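Local coordinates for uncharacterized protein (Parabacteroides distasonis, PDB 3LM3) that is of unknown function but is probably a glycoside hydrolase or deacetylase acting on carbohydrate, at residues R30-E35 / D39-P44; V106-G111 / N124-E129; V48-L53 / M290-G295; S146-F151 / V320-F325. All coordinates share one frame; numbering follows the deposited sequence.

Contact 1. Residues R30-E35 / D39-P44; sequences RTTPWE and DVKLHP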
loop_
_atom_site.group_PDB
_atom_site.type_symbol
_atom_site.label_atom_id
_atom_site.label_comp_id
_atom_site.label_asym_id
_atom_site.label_seq_id
_atom_site.Cartn_x
_atom_site.Cartn_y
_atom_site.Cartn_z
ATOM N N ARG A 30 0.477 17.854 -3.040
ATOM C CA ARG A 30 1.789 18.217 -2.474
ATOM C C ARG A 30 2.304 19.488 -3.127
ATOM O O ARG A 30 1.705 19.953 -4.085
ATOM C CB ARG A 30 2.780 17.052 -2.653
ATOM C CG ARG A 30 3.131 16.736 -4.086
ATOM C CD ARG A 30 3.594 15.312 -4.269
ATOM N NE ARG A 30 4.260 15.151 -5.545
ATOM C CZ ARG A 30 4.689 13.987 -6.016
ATOM N NH1 ARG A 30 4.456 12.861 -5.353
ATOM N NH2 ARG A 30 5.371 13.978 -7.172
ATOM N N THR A 31 3.406 20.050 -2.611
ATOM C CA THR A 31 4.096 21.180 -3.223
ATOM C C THR A 31 5.430 20.763 -3.821
ATOM O O THR A 31 5.963 21.453 -4.678
ATOM C CB THR A 31 4.307 22.388 -2.279
ATOM O OG1 THR A 31 5.504 22.231 -1.493
ATOM C CG2 THR A 31 3.072 22.697 -1.402
ATOM N N THR A 32 5.992 19.672 -3.341
ATOM C CA THR A 32 7.227 19.059 -3.861
ATOM C C THR A 32 7.080 17.543 -3.647
ATOM O O THR A 32 6.190 17.113 -2.879
ATOM C CB THR A 32 8.498 19.565 -3.139
ATOM O OG1 THR A 32 8.502 19.085 -1.782
ATOM C CG2 THR A 32 8.613 21.072 -3.127
ATOM N N PRO A 33 7.892 16.698 -4.318
ATOM C CA PRO A 33 7.546 15.290 -4.323
ATOM C C PRO A 33 7.665 14.525 -3.023
ATOM O O PRO A 33 6.828 13.665 -2.754
ATOM C CB PRO A 33 8.487 14.682 -5.375
ATOM C CG PRO A 33 8.769 15.792 -6.290
ATOM C CD PRO A 33 8.829 17.020 -5.414
ATOM N N TRP A 34 8.690 14.823 -2.226
ATOM C CA TRP A 34 9.036 13.996 -1.057
ATOM C C TRP A 34 9.211 14.883 0.171
ATOM O O TRP A 34 10.269 14.887 0.840
ATOM C CB TRP A 34 10.334 13.212 -1.316
ATOM C CG TRP A 34 10.307 12.223 -2.465
ATOM C CD1 TRP A 34 9.226 11.672 -3.057
ATOM C CD2 TRP A 34 11.457 11.670 -3.135
ATOM N NE1 TRP A 34 9.623 10.796 -4.068
ATOM C CE2 TRP A 34 10.986 10.781 -4.123
ATOM C CE3 TRP A 34 12.837 11.832 -2.977
ATOM C CZ2 TRP A 34 11.841 10.067 -4.968
ATOM C CZ3 TRP A 34 13.695 11.117 -3.828
ATOM C CH2 TRP A 34 13.186 10.245 -4.798
ATOM N N GLU A 35 8.196 15.675 0.467
ATOM C CA GLU A 35 8.260 16.615 1.587
ATOM C C GLU A 35 7.645 15.950 2.821
ATOM O O GLU A 35 6.439 15.988 3.070
ATOM C CB GLU A 35 7.693 17.993 1.256
ATOM C CG GLU A 35 6.260 17.974 0.674
ATOM C CD GLU A 35 5.804 19.296 0.125
ATOM O OE1 GLU A 35 6.628 20.256 -0.005
ATOM O OE2 GLU A 35 4.594 19.406 -0.153
ATOM N N ASP A 39 10.183 21.723 6.263
ATOM C CA ASP A 39 11.532 22.111 5.794
ATOM C C ASP A 39 12.347 20.925 5.280
ATOM O O ASP A 39 13.498 21.086 4.885
ATOM C CB ASP A 39 12.282 22.831 6.929
ATOM C CG ASP A 39 12.522 21.925 8.155
ATOM O OD1 ASP A 39 11.633 21.150 8.544
ATOM O OD2 ASP A 39 13.631 21.958 8.730
ATOM N N VAL A 40 11.804 19.715 5.301
ATOM C CA VAL A 40 12.533 18.533 4.887
ATOM C C VAL A 40 11.933 18.074 3.576
ATOM O O VAL A 40 10.965 17.312 3.555
ATOM C CB VAL A 40 12.509 17.412 5.954
ATOM C CG1 VAL A 40 13.350 16.212 5.509
ATOM C CG2 VAL A 40 13.003 17.965 7.307
ATOM N N LYS A 41 12.508 18.591 2.498
ATOM C CA LYS A 41 12.056 18.367 1.139
ATOM C C LYS A 41 13.099 17.517 0.477
ATOM O O LYS A 41 14.153 18.012 0.084
ATOM C CB LYS A 41 11.866 19.690 0.424
ATOM C CG LYS A 41 10.795 20.566 0.988
ATOM C CD LYS A 41 10.818 21.925 0.288
ATOM C CE LYS A 41 9.599 22.714 0.567
ATOM N NZ LYS A 41 9.703 24.070 -0.051
ATOM N N LEU A 42 12.868 16.222 0.409
ATOM C CA LEU A 42 13.929 15.300 0.004
ATOM C C LEU A 42 14.152 15.285 -1.526
ATOM O O LEU A 42 15.157 14.772 -2.011
ATOM C CB LEU A 42 13.665 13.896 0.551
ATOM C CG LEU A 42 13.404 13.791 2.069
ATOM C CD1 LEU A 42 12.790 12.419 2.399
ATOM C CD2 LEU A 42 14.703 14.047 2.815
ATOM N N HIS A 43 13.206 15.864 -2.264
ATOM C CA HIS A 43 13.274 15.988 -3.721
ATOM C C HIS A 43 13.153 17.456 -4.059
ATOM O O HIS A 43 12.294 18.149 -3.507
ATOM C CB HIS A 43 12.113 15.223 -4.333
ATOM C CG HIS A 43 12.251 14.998 -5.801
ATOM N ND1 HIS A 43 12.256 16.032 -6.714
ATOM C CD2 HIS A 43 12.417 13.859 -6.511
ATOM C CE1 HIS A 43 12.422 15.530 -7.930
ATOM N NE2 HIS A 43 12.506 14.215 -7.834
ATOM N N PRO A 44 14.003 17.973 -4.958
ATOM C CA PRO A 44 14.054 19.406 -5.201
ATOM C C PRO A 44 12.983 20.015 -6.111
ATOM O O PRO A 44 12.871 21.236 -6.185
ATOM C CB PRO A 44 15.444 19.596 -5.860
ATOM C CG PRO A 44 15.718 18.339 -6.464
ATOM C CD PRO A 44 15.092 17.259 -5.643
HETATM O O HOH W 1 6.507 24.525 -0.345
HETATM O O HOH W 2 10.469 17.108 -1.853
#

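Contact 2. Residues V106-G111 / N124-E129; sequences VTYFPG and NREMSE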
loop_
_atom_site.group_PDB
_atom_site.type_symbol
_atom_site.label_atom_id
_atom_site.label_comp_id
_atom_site.label_asym_id
_atom_site.label_seq_id
_atom_site.Cartn_x
_atom_site.Cartn_y
_atom_site.Cartn_z
ATOM N N VAL A 106 -10.392 13.082 3.927
ATOM C CA VAL A 106 -9.365 14.099 3.820
ATOM C C VAL A 106 -8.362 13.859 4.921
ATOM O O VAL A 106 -8.712 13.856 6.116
ATOM C CB VAL A 106 -9.968 15.501 3.987
ATOM C CG1 VAL A 106 -8.855 16.602 3.764
ATOM C CG2 VAL A 106 -11.159 15.704 3.006
ATOM N N THR A 107 -7.119 13.594 4.537
ATOM C CA THR A 107 -6.125 13.291 5.548
ATOM C C THR A 107 -4.723 13.705 5.158
ATOM O O THR A 107 -4.492 14.362 4.145
ATOM C CB THR A 107 -6.179 11.773 5.954
ATOM O OG1 THR A 107 -5.514 11.625 7.216
ATOM C CG2 THR A 107 -5.547 10.863 4.863
ATOM N N TYR A 108 -3.802 13.430 6.074
ATOM C CA TYR A 108 -2.385 13.796 5.994
ATOM C C TYR A 108 -1.603 12.725 5.249
ATOM O O TYR A 108 -1.761 11.519 5.500
ATOM C CB TYR A 108 -1.841 13.959 7.420
ATOM C CG TYR A 108 -0.450 14.534 7.556
ATOM C CD1 TYR A 108 -0.041 15.578 6.772
ATOM C CD2 TYR A 108 0.450 14.037 8.500
ATOM C CE1 TYR A 108 1.264 16.118 6.893
ATOM C CE2 TYR A 108 1.728 14.593 8.638
ATOM C CZ TYR A 108 2.124 15.625 7.805
ATOM O OH TYR A 108 3.379 16.236 7.814
ATOM N N PHE A 109 -0.718 13.178 4.359
ATOM C CA PHE A 109 0.162 12.329 3.527
ATOM C C PHE A 109 1.560 12.929 3.590
ATOM O O PHE A 109 1.941 13.715 2.718
ATOM C CB PHE A 109 -0.349 12.281 2.077
ATOM C CG PHE A 109 0.162 11.124 1.267
ATOM C CD1 PHE A 109 1.472 10.731 1.310
ATOM C CD2 PHE A 109 -0.687 10.434 0.429
ATOM C CE1 PHE A 109 1.933 9.646 0.542
ATOM C CE2 PHE A 109 -0.255 9.367 -0.326
ATOM C CZ PHE A 109 1.070 8.962 -0.256
ATOM N N PRO A 110 2.349 12.559 4.632
ATOM C CA PRO A 110 3.650 13.198 4.886
ATOM C C PRO A 110 4.794 12.720 3.988
ATOM O O PRO A 110 5.835 12.293 4.478
ATOM C CB PRO A 110 3.910 12.861 6.364
ATOM C CG PRO A 110 3.152 11.649 6.610
ATOM C CD PRO A 110 1.897 11.805 5.806
ATOM N N GLY A 111 4.621 12.798 2.670
ATOM C CA GLY A 111 5.775 12.710 1.754
ATOM C C GLY A 111 6.474 11.375 1.648
ATOM O O GLY A 111 7.666 11.323 1.338
ATOM N N ASN A 124 4.930 12.200 15.316
ATOM C CA ASN A 124 3.680 12.214 16.072
ATOM C C ASN A 124 3.120 13.641 16.200
ATOM O O ASN A 124 1.927 13.891 15.973
ATOM C CB ASN A 124 3.871 11.605 17.472
ATOM C CG ASN A 124 4.206 10.132 17.419
ATOM O OD1 ASN A 124 4.025 9.488 16.381
ATOM N ND2 ASN A 124 4.731 9.593 18.520
ATOM N N ARG A 125 3.988 14.572 16.555
ATOM C CA ARG A 125 3.598 15.956 16.749
ATOM C C ARG A 125 3.019 16.535 15.461
ATOM O O ARG A 125 1.997 17.224 15.488
ATOM C CB ARG A 125 4.782 16.789 17.237
ATOM C CG ARG A 125 4.488 18.259 17.342
ATOM C CD ARG A 125 5.652 19.019 17.969
ATOM N NE ARG A 125 6.872 18.923 17.154
ATOM C CZ ARG A 125 7.980 18.241 17.444
ATOM N NH1 ARG A 125 8.104 17.535 18.556
ATOM N NH2 ARG A 125 8.993 18.256 16.591
ATOM N N GLU A 126 3.679 16.284 14.327
ATOM C CA GLU A 126 3.245 16.854 13.065
ATOM C C GLU A 126 1.986 16.178 12.539
ATOM O O GLU A 126 1.124 16.853 11.975
ATOM C CB GLU A 126 4.400 16.846 12.052
ATOM C CG GLU A 126 5.517 17.790 12.531
ATOM C CD GLU A 126 6.669 17.972 11.568
ATOM O OE1 GLU A 126 6.634 17.385 10.468
ATOM O OE2 GLU A 126 7.610 18.719 11.938
HETATM N N MSE A 127 1.812 14.880 12.764
HETATM C CA MSE A 127 0.535 14.251 12.464
HETATM C C MSE A 127 -0.585 14.941 13.229
HETATM O O MSE A 127 -1.642 15.225 12.640
HETATM C CB MSE A 127 0.538 12.741 12.774
HETATM C CG MSE A 127 1.367 11.910 11.842
HETATM SE SE MSE A 127 1.125 10.003 11.995
HETATM C CE MSE A 127 1.563 9.829 13.876
ATOM N N SER A 128 -0.397 15.200 14.522
ATOM C CA SER A 128 -1.410 15.912 15.287
ATOM C C SER A 128 -1.703 17.300 14.726
ATOM O O SER A 128 -2.872 17.724 14.654
ATOM C CB SER A 128 -1.001 15.973 16.744
ATOM O OG SER A 128 -1.072 14.669 17.305
ATOM N N GLU A 129 -0.663 18.015 14.315
ATOM C CA GLU A 129 -0.859 19.342 13.719
ATOM C C GLU A 129 -1.681 19.271 12.439
ATOM O O GLU A 129 -2.579 20.098 12.203
ATOM C CB GLU A 129 0.506 19.991 13.408
ATOM C CG GLU A 129 1.262 20.465 14.634
ATOM C CD GLU A 129 2.682 20.948 14.348
ATOM O OE1 GLU A 129 3.161 20.847 13.183
ATOM O OE2 GLU A 129 3.345 21.363 15.325
HETATM O O HOH W 3 5.481 15.246 9.164
#

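Contact 3. Residues V48-L53 / M290-G295; sequences VDWHTL and MVHEFG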
loop_
_atom_site.group_PDB
_atom_site.type_symbol
_atom_site.label_atom_id
_atom_site.label_comp_id
_atom_site.label_asym_id
_atom_site.label_seq_id
_atom_site.Cartn_x
_atom_site.Cartn_y
_atom_site.Cartn_z
ATOM N N VAL A 48 4.429 23.555 -7.460
ATOM C CA VAL A 48 3.320 24.469 -7.292
ATOM C C VAL A 48 2.477 24.592 -8.561
ATOM O O VAL A 48 1.258 24.494 -8.511
ATOM C CB VAL A 48 3.812 25.827 -6.767
ATOM C CG1 VAL A 48 2.721 26.873 -6.887
ATOM C CG2 VAL A 48 4.320 25.649 -5.319
ATOM N N ASP A 49 3.125 24.752 -9.714
ATOM C CA ASP A 49 2.417 24.934 -10.956
ATOM C C ASP A 49 1.831 23.648 -11.511
ATOM O O ASP A 49 1.044 23.673 -12.445
ATOM C CB ASP A 49 3.343 25.582 -11.990
ATOM C CG ASP A 49 3.809 26.979 -11.588
ATOM O OD1 ASP A 49 3.199 27.649 -10.717
ATOM O OD2 ASP A 49 4.828 27.427 -12.163
ATOM N N TRP A 50 2.176 22.503 -10.904
ATOM C CA TRP A 50 1.706 21.193 -11.330
ATOM C C TRP A 50 0.391 20.805 -10.634
ATOM O O TRP A 50 -0.182 19.742 -10.921
ATOM C CB TRP A 50 2.754 20.113 -11.023
ATOM C CG TRP A 50 4.100 20.303 -11.676
ATOM C CD1 TRP A 50 4.726 21.466 -11.936
ATOM C CD2 TRP A 50 4.976 19.264 -12.110
ATOM N NE1 TRP A 50 5.950 21.226 -12.529
ATOM C CE2 TRP A 50 6.125 19.877 -12.643
ATOM C CE3 TRP A 50 4.890 17.878 -12.117
ATOM C CZ2 TRP A 50 7.183 19.136 -13.178
ATOM C CZ3 TRP A 50 5.946 17.151 -12.650
ATOM C CH2 TRP A 50 7.057 17.781 -13.166
ATOM N N HIS A 51 -0.072 21.679 -9.730
ATOM C CA HIS A 51 -1.272 21.463 -8.941
ATOM C C HIS A 51 -2.256 22.567 -9.284
ATOM O O HIS A 51 -2.017 23.732 -8.997
ATOM C CB HIS A 51 -0.975 21.435 -7.440
ATOM C CG HIS A 51 -0.195 20.228 -7.020
ATOM N ND1 HIS A 51 1.171 20.133 -7.154
ATOM C CD2 HIS A 51 -0.614 19.022 -6.568
ATOM C CE1 HIS A 51 1.559 18.923 -6.771
ATOM N NE2 HIS A 51 0.493 18.232 -6.400
ATOM N N THR A 52 -3.355 22.194 -9.920
ATOM C CA THR A 52 -4.398 23.142 -10.309
ATOM C C THR A 52 -5.758 22.588 -9.902
ATOM O O THR A 52 -5.970 21.360 -9.834
ATOM C CB THR A 52 -4.425 23.475 -11.813
ATOM O OG1 THR A 52 -4.888 22.343 -12.544
ATOM C CG2 THR A 52 -3.054 23.934 -12.299
ATOM N N LEU A 53 -6.696 23.500 -9.663
ATOM C CA LEU A 53 -8.065 23.107 -9.401
ATOM C C LEU A 53 -8.631 22.293 -10.560
ATOM O O LEU A 53 -9.226 21.258 -10.350
ATOM C CB LEU A 53 -8.924 24.345 -9.165
ATOM C CG LEU A 53 -10.447 24.114 -9.072
ATOM C CD1 LEU A 53 -10.839 23.152 -7.920
ATOM C CD2 LEU A 53 -11.159 25.463 -8.937
HETATM N N MSE A 290 0.361 14.063 -11.586
HETATM C CA MSE A 290 0.533 13.260 -12.807
HETATM C C MSE A 290 -0.162 13.888 -13.992
HETATM O O MSE A 290 0.291 13.737 -15.159
HETATM C CB MSE A 290 0.035 11.820 -12.636
HETATM C CG MSE A 290 0.950 10.955 -11.833
HETATM SE SE MSE A 290 0.495 9.097 -11.737
HETATM C CE MSE A 290 -1.390 9.354 -11.352
ATOM N N VAL A 291 -1.255 14.600 -13.749
ATOM C CA VAL A 291 -1.985 15.292 -14.837
ATOM C C VAL A 291 -1.039 16.280 -15.529
ATOM O O VAL A 291 -1.001 16.363 -16.761
ATOM C CB VAL A 291 -3.255 16.000 -14.297
ATOM C CG1 VAL A 291 -3.763 17.077 -15.240
ATOM C CG2 VAL A 291 -4.323 14.965 -13.932
ATOM N N HIS A 292 -0.263 17.015 -14.746
ATOM C CA HIS A 292 0.714 17.963 -15.310
ATOM C C HIS A 292 1.921 17.240 -15.917
ATOM O O HIS A 292 2.412 17.613 -17.010
ATOM C CB HIS A 292 1.215 18.922 -14.237
ATOM C CG HIS A 292 1.983 20.078 -14.779
ATOM N ND1 HIS A 292 1.354 21.187 -15.289
ATOM C CD2 HIS A 292 3.315 20.316 -14.881
ATOM C CE1 HIS A 292 2.262 22.057 -15.693
ATOM N NE2 HIS A 292 3.457 21.553 -15.450
ATOM N N GLU A 293 2.430 16.219 -15.238
ATOM C CA GLU A 293 3.658 15.558 -15.701
ATOM C C GLU A 293 3.452 14.818 -17.026
ATOM O O GLU A 293 4.335 14.820 -17.902
ATOM C CB GLU A 293 4.198 14.605 -14.645
ATOM C CG GLU A 293 5.601 14.124 -14.975
ATOM C CD GLU A 293 6.339 13.460 -13.840
ATOM O OE1 GLU A 293 5.792 13.272 -12.731
ATOM O OE2 GLU A 293 7.525 13.075 -14.097
ATOM N N PHE A 294 2.293 14.193 -17.181
ATOM C CA PHE A 294 2.037 13.265 -18.294
ATOM C C PHE A 294 0.925 13.653 -19.237
ATOM O O PHE A 294 0.808 13.074 -20.310
ATOM C CB PHE A 294 1.764 11.872 -17.735
ATOM C CG PHE A 294 2.880 11.345 -16.888
ATOM C CD1 PHE A 294 4.152 11.136 -17.431
ATOM C CD2 PHE A 294 2.725 11.128 -15.542
ATOM C CE1 PHE A 294 5.197 10.663 -16.638
ATOM C CE2 PHE A 294 3.784 10.650 -14.759
ATOM C CZ PHE A 294 5.023 10.446 -15.319
ATOM N N GLY A 295 0.118 14.624 -18.865
ATOM C CA GLY A 295 -0.956 15.142 -19.686
ATOM C C GLY A 295 -2.311 14.805 -19.101
ATOM O O GLY A 295 -2.534 13.665 -18.640
#

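Contact 4. Residues S146-F151 / V320-F325; sequences SIMGGF and VTFGEF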
loop_
_atom_site.group_PDB
_atom_site.type_symbol
_atom_site.label_atom_id
_atom_site.label_comp_id
_atom_site.label_asym_id
_atom_site.label_seq_id
_atom_site.Cartn_x
_atom_site.Cartn_y
_atom_site.Cartn_z
ATOM N N SER A 146 -8.084 7.508 8.652
ATOM C CA SER A 146 -6.737 6.970 8.385
ATOM C C SER A 146 -5.757 8.116 8.245
ATOM O O SER A 146 -6.189 9.290 8.115
ATOM C CB SER A 146 -6.731 6.153 7.081
ATOM O OG SER A 146 -6.901 6.978 5.948
ATOM N N ILE A 147 -4.468 7.768 8.287
ATOM C CA ILE A 147 -3.361 8.621 7.865
ATOM C C ILE A 147 -2.630 7.887 6.745
ATOM O O ILE A 147 -2.419 6.674 6.829
ATOM C CB ILE A 147 -2.378 8.868 9.035
ATOM C CG1 ILE A 147 -3.073 9.656 10.136
ATOM C CG2 ILE A 147 -1.074 9.585 8.586
ATOM C CD1 ILE A 147 -3.293 11.171 9.867
HETATM N N MSE A 148 -2.212 8.619 5.712
HETATM C CA MSE A 148 -1.479 8.059 4.569
HETATM C C MSE A 148 0.010 8.208 4.820
HETATM O O MSE A 148 0.658 9.106 4.286
HETATM C CB MSE A 148 -1.878 8.743 3.258
HETATM C CG MSE A 148 -3.366 8.620 2.914
HETATM SE SE MSE A 148 -4.053 6.773 2.766
HETATM C CE MSE A 148 -2.978 6.170 1.279
ATOM N N GLY A 149 0.535 7.359 5.695
ATOM C CA GLY A 149 1.876 7.561 6.222
ATOM C C GLY A 149 3.026 7.056 5.392
ATOM O O GLY A 149 4.108 7.672 5.390
ATOM N N GLY A 150 2.886 5.881 4.772
ATOM C CA GLY A 150 4.043 5.213 4.125
ATOM C C GLY A 150 4.984 4.689 5.212
ATOM O O GLY A 150 4.599 3.811 5.970
ATOM N N PHE A 151 6.210 5.179 5.234
ATOM C CA PHE A 151 7.113 4.801 6.297
ATOM C C PHE A 151 6.597 5.442 7.606
ATOM O O PHE A 151 7.078 6.554 7.879
ATOM C CB PHE A 151 8.579 5.194 5.946
ATOM C CG PHE A 151 9.214 4.281 4.913
ATOM C CD1 PHE A 151 8.853 4.368 3.581
ATOM C CD2 PHE A 151 10.068 3.266 5.286
ATOM C CE1 PHE A 151 9.416 3.512 2.619
ATOM C CE2 PHE A 151 10.635 2.420 4.329
ATOM C CZ PHE A 151 10.303 2.542 3.013
ATOM N N VAL A 320 -14.071 2.683 -1.940
ATOM C CA VAL A 320 -14.234 3.308 -0.619
ATOM C C VAL A 320 -12.929 3.946 -0.176
ATOM O O VAL A 320 -11.872 3.733 -0.770
ATOM C CB VAL A 320 -14.737 2.282 0.433
ATOM C CG1 VAL A 320 -16.046 1.626 -0.056
ATOM C CG2 VAL A 320 -13.701 1.223 0.725
ATOM N N THR A 321 -13.013 4.753 0.875
ATOM C CA THR A 321 -11.829 5.416 1.389
ATOM C C THR A 321 -10.901 4.423 2.107
ATOM O O THR A 321 -11.350 3.362 2.559
ATOM C CB THR A 321 -12.163 6.584 2.322
ATOM O OG1 THR A 321 -12.562 6.061 3.597
ATOM C CG2 THR A 321 -13.257 7.480 1.752
ATOM N N PHE A 322 -9.610 4.754 2.202
ATOM C CA PHE A 322 -8.680 3.935 2.999
ATOM C C PHE A 322 -9.205 3.744 4.399
ATOM O O PHE A 322 -9.203 2.640 4.925
ATOM C CB PHE A 322 -7.264 4.554 3.000
ATOM C CG PHE A 322 -6.372 4.086 1.861
ATOM C CD1 PHE A 322 -6.470 4.657 0.612
ATOM C CD2 PHE A 322 -5.445 3.072 2.056
ATOM C CE1 PHE A 322 -5.651 4.244 -0.436
ATOM C CE2 PHE A 322 -4.618 2.648 1.012
ATOM C CZ PHE A 322 -4.729 3.231 -0.237
ATOM N N GLY A 323 -9.625 4.840 5.042
ATOM C CA GLY A 323 -10.105 4.771 6.401
ATOM C C GLY A 323 -11.344 3.897 6.545
ATOM O O GLY A 323 -11.474 3.128 7.511
ATOM N N GLU A 324 -12.292 4.003 5.614
ATOM C CA GLU A 324 -13.537 3.197 5.686
ATOM C C GLU A 324 -13.193 1.723 5.588
ATOM O O GLU A 324 -13.729 0.880 6.315
ATOM C CB GLU A 324 -14.477 3.499 4.521
ATOM C CG GLU A 324 -15.349 4.646 4.624
ATOM C CD GLU A 324 -16.241 4.577 3.382
ATOM O OE1 GLU A 324 -15.788 5.032 2.329
ATOM O OE2 GLU A 324 -17.306 3.920 3.423
ATOM N N PHE A 325 -12.323 1.372 4.647
ATOM C CA PHE A 325 -11.956 -0.018 4.459
ATOM C C PHE A 325 -11.253 -0.550 5.703
ATOM O O PHE A 325 -11.560 -1.643 6.168
ATOM C CB PHE A 325 -11.063 -0.209 3.225
ATOM C CG PHE A 325 -10.548 -1.615 3.116
ATOM C CD1 PHE A 325 -11.397 -2.666 2.786
ATOM C CD2 PHE A 325 -9.223 -1.909 3.445
ATOM C CE1 PHE A 325 -10.934 -3.989 2.806
ATOM C CE2 PHE A 325 -8.762 -3.185 3.476
ATOM C CZ PHE A 325 -9.598 -4.252 3.122
#

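Contact 1. Residues R30-E35 / D39-P44
With CG of H43 anti to its backbone N (chi1 -166°) and CG of W34 turned back beside its own N (chi1 -62°), the imidazole is brought against both the indole and P33. Its CD2 edge points at one face of the indole, a T-shaped stack with the six-membered ring of W34 and the H43 ring 5.0 Å apart between centroids and their planes at 89°. Over a face of the imidazole comes P33, whose CG lies 3.8 Å from the H43 ring centroid in a CH-pi contact. Beside the rings, L42 N gives a nearly straight hydrogen bond of 3.0 Å to W34 O. Water 2 accepts from W34 N and H43 N and donates to T32 OG1. That hydroxyl and T31 OG1 both donate to E35 OE1, and T31 N donates to OE2 at 2.8 Å, so the carboxylate is held from several sides. K41 runs alongside E35, but its NZ stays 4.9 Å from E35 OE1 and instead donates to water 1. A single beta bridge, E35 to K41, pins the loop that follows strand 21-29; in beta/alpha-barrel glycoside hydrolases and deacetylases, to which this fold is probably related, loops after the parallel strands commonly line the active site.

Contact 2. Residues V106-G111 / N124-E129
Y108 and M127 join strand 105-108 to helix 120-138, the long helix that packs against it, after the short helix 114-117, in a beta-alpha unit of the parallel fold. The tyrosine holds CG anti to its backbone N (chi1 -171°), which sends the ring out from the strand end toward the helix. One side of the ring does the touching: Y108 CD2 lies 4.0 Å from M127 CA and 4.1 Å from M127 CG, while the neighbouring CE2 lies 4.1 Å from E126 O. The helix backbone meets the ring obliquely, and the two side chains cross at about a right angle. Selenomethionine M127 bends at its third torsion, SE and CE turn from the ring, and only CG of its side chain stays near it. At the phenol tip the link is indirect. Y108 OH donates to water 3 over 2.7 Å, in the plane of the ring, and that water donates to E126 OE1 over 2.8 Å. The same OE1 is bonded to S37, while R122 forms a salt bridge with OE2. A phenylalanine in place of Y108 would probably leave water 3 without its phenol donor and E126 without its bridge to the strand. P110, the centre of an inverse gamma turn, sets its CD over one ring face. Around the unit, M78 of helix 78-82 touches Y108 and E126, M127 packs on N156 and L160 of helix 154-163, and Y108 pairs through its backbone with M148 of strand 146-148.

Contact 3. Residues V48-L53 / M290-G295
W50 lays its indole against the imidazole of H292, whose CD2 atom sits over one face of the indole. W50 CG and H292 CD2 are the closest pair at 3.3 Å. The two rings are neither stacked nor edge-to-face: the centroids of the W50 five-membered ring and the H292 ring are 4.1 Å apart and the planes meet at 36°. With CG anti to its backbone N (chi1 -168°), H292 reaches off helix 290-294 across the short 3-10 segment 48-50. A face of its ring then receives W50 CA, 4.0 Å from the H292 ring centroid in a CH-pi contact, and, on the same face, the backbone oxygen of D49, 3.8 Å from H292 ND1. At the far end of the indole, E293 CB packs obliquely 3.7 Å from W50 CZ3. The carboxylate of E293 comes up with OE1 in the plane of the indole at its edge. Crystal neighbours also touch W50, H292 and E293 and may influence their positions. No hydrogen bond or salt bridge links the two segments. The helix is therefore joined to the loop before helix 53-64 by ring and CH-pi packing at the surface, while the E293 carboxylate finds its partners outside the pair, OE1 bonded to Q289 and OE2 in a long, weak ion pair with R45.

Contact 4. Residues S146-F151 / V320-F325
F322 starts its contact at CB, which lies 3.8 Å from S146 OG and faces the selenium of M148. Further out, F322 CG meets M148 SE at 3.7 Å, and at the far end of the ring CE1 and CZ both meet the terminal methyl CE. The methyl stands almost squarely over the ring centre, with M148 CE 3.6 Å from the F322 centroid and only 8° off the normal. The selenium, 4.0 Å from the same centroid, adds a Met-aromatic contact on that face. Bends at the second and third torsions of M148 (chi2 -58°, chi3 -63°) curl the chain so that SE and CE both lie on the ring. Replacing F322 with an alanine would probably leave the selenomethionine end without its aromatic floor and free to turn. Alongside, S146 packs on G323, where a CB would stand only 3.2 Å from S146 N. The helix begins in a capping box: E324 N donates to T321 OG1 over 2.9 Å and T321 N to E324 OE1. Helix 322-332 thus starts against strand 146-148, itself bonded through M148 to Y108 and through I147 to H170, while T24 and C26 of strand 21-29 also touch F322.

From the N terminus, strand 21-29 runs into the loop that contact 1 closes over a few residues. The same loop continues to residues 48-53, where contact 3 opens; it closes only at helix 290-294, 237 residues on. Contact 2 falls wholly within that span and joins strand 105-108 to helix 120-138. Contact 4 opens within it too, at strand 146-148, but ends at helix 322-332, so contacts 3 and 4 cross. Contacts 2 and 4 adjoin along their strands, T107 OG1 probably hydrogen bonding to S146 O. Contact 1 touches contact 2 where W34 meets G111 and contact 3 where R30 meets H51, so the loop after strand 21-29 reaches both the turn after strand 105-108 and the residues leading into helix 53-64.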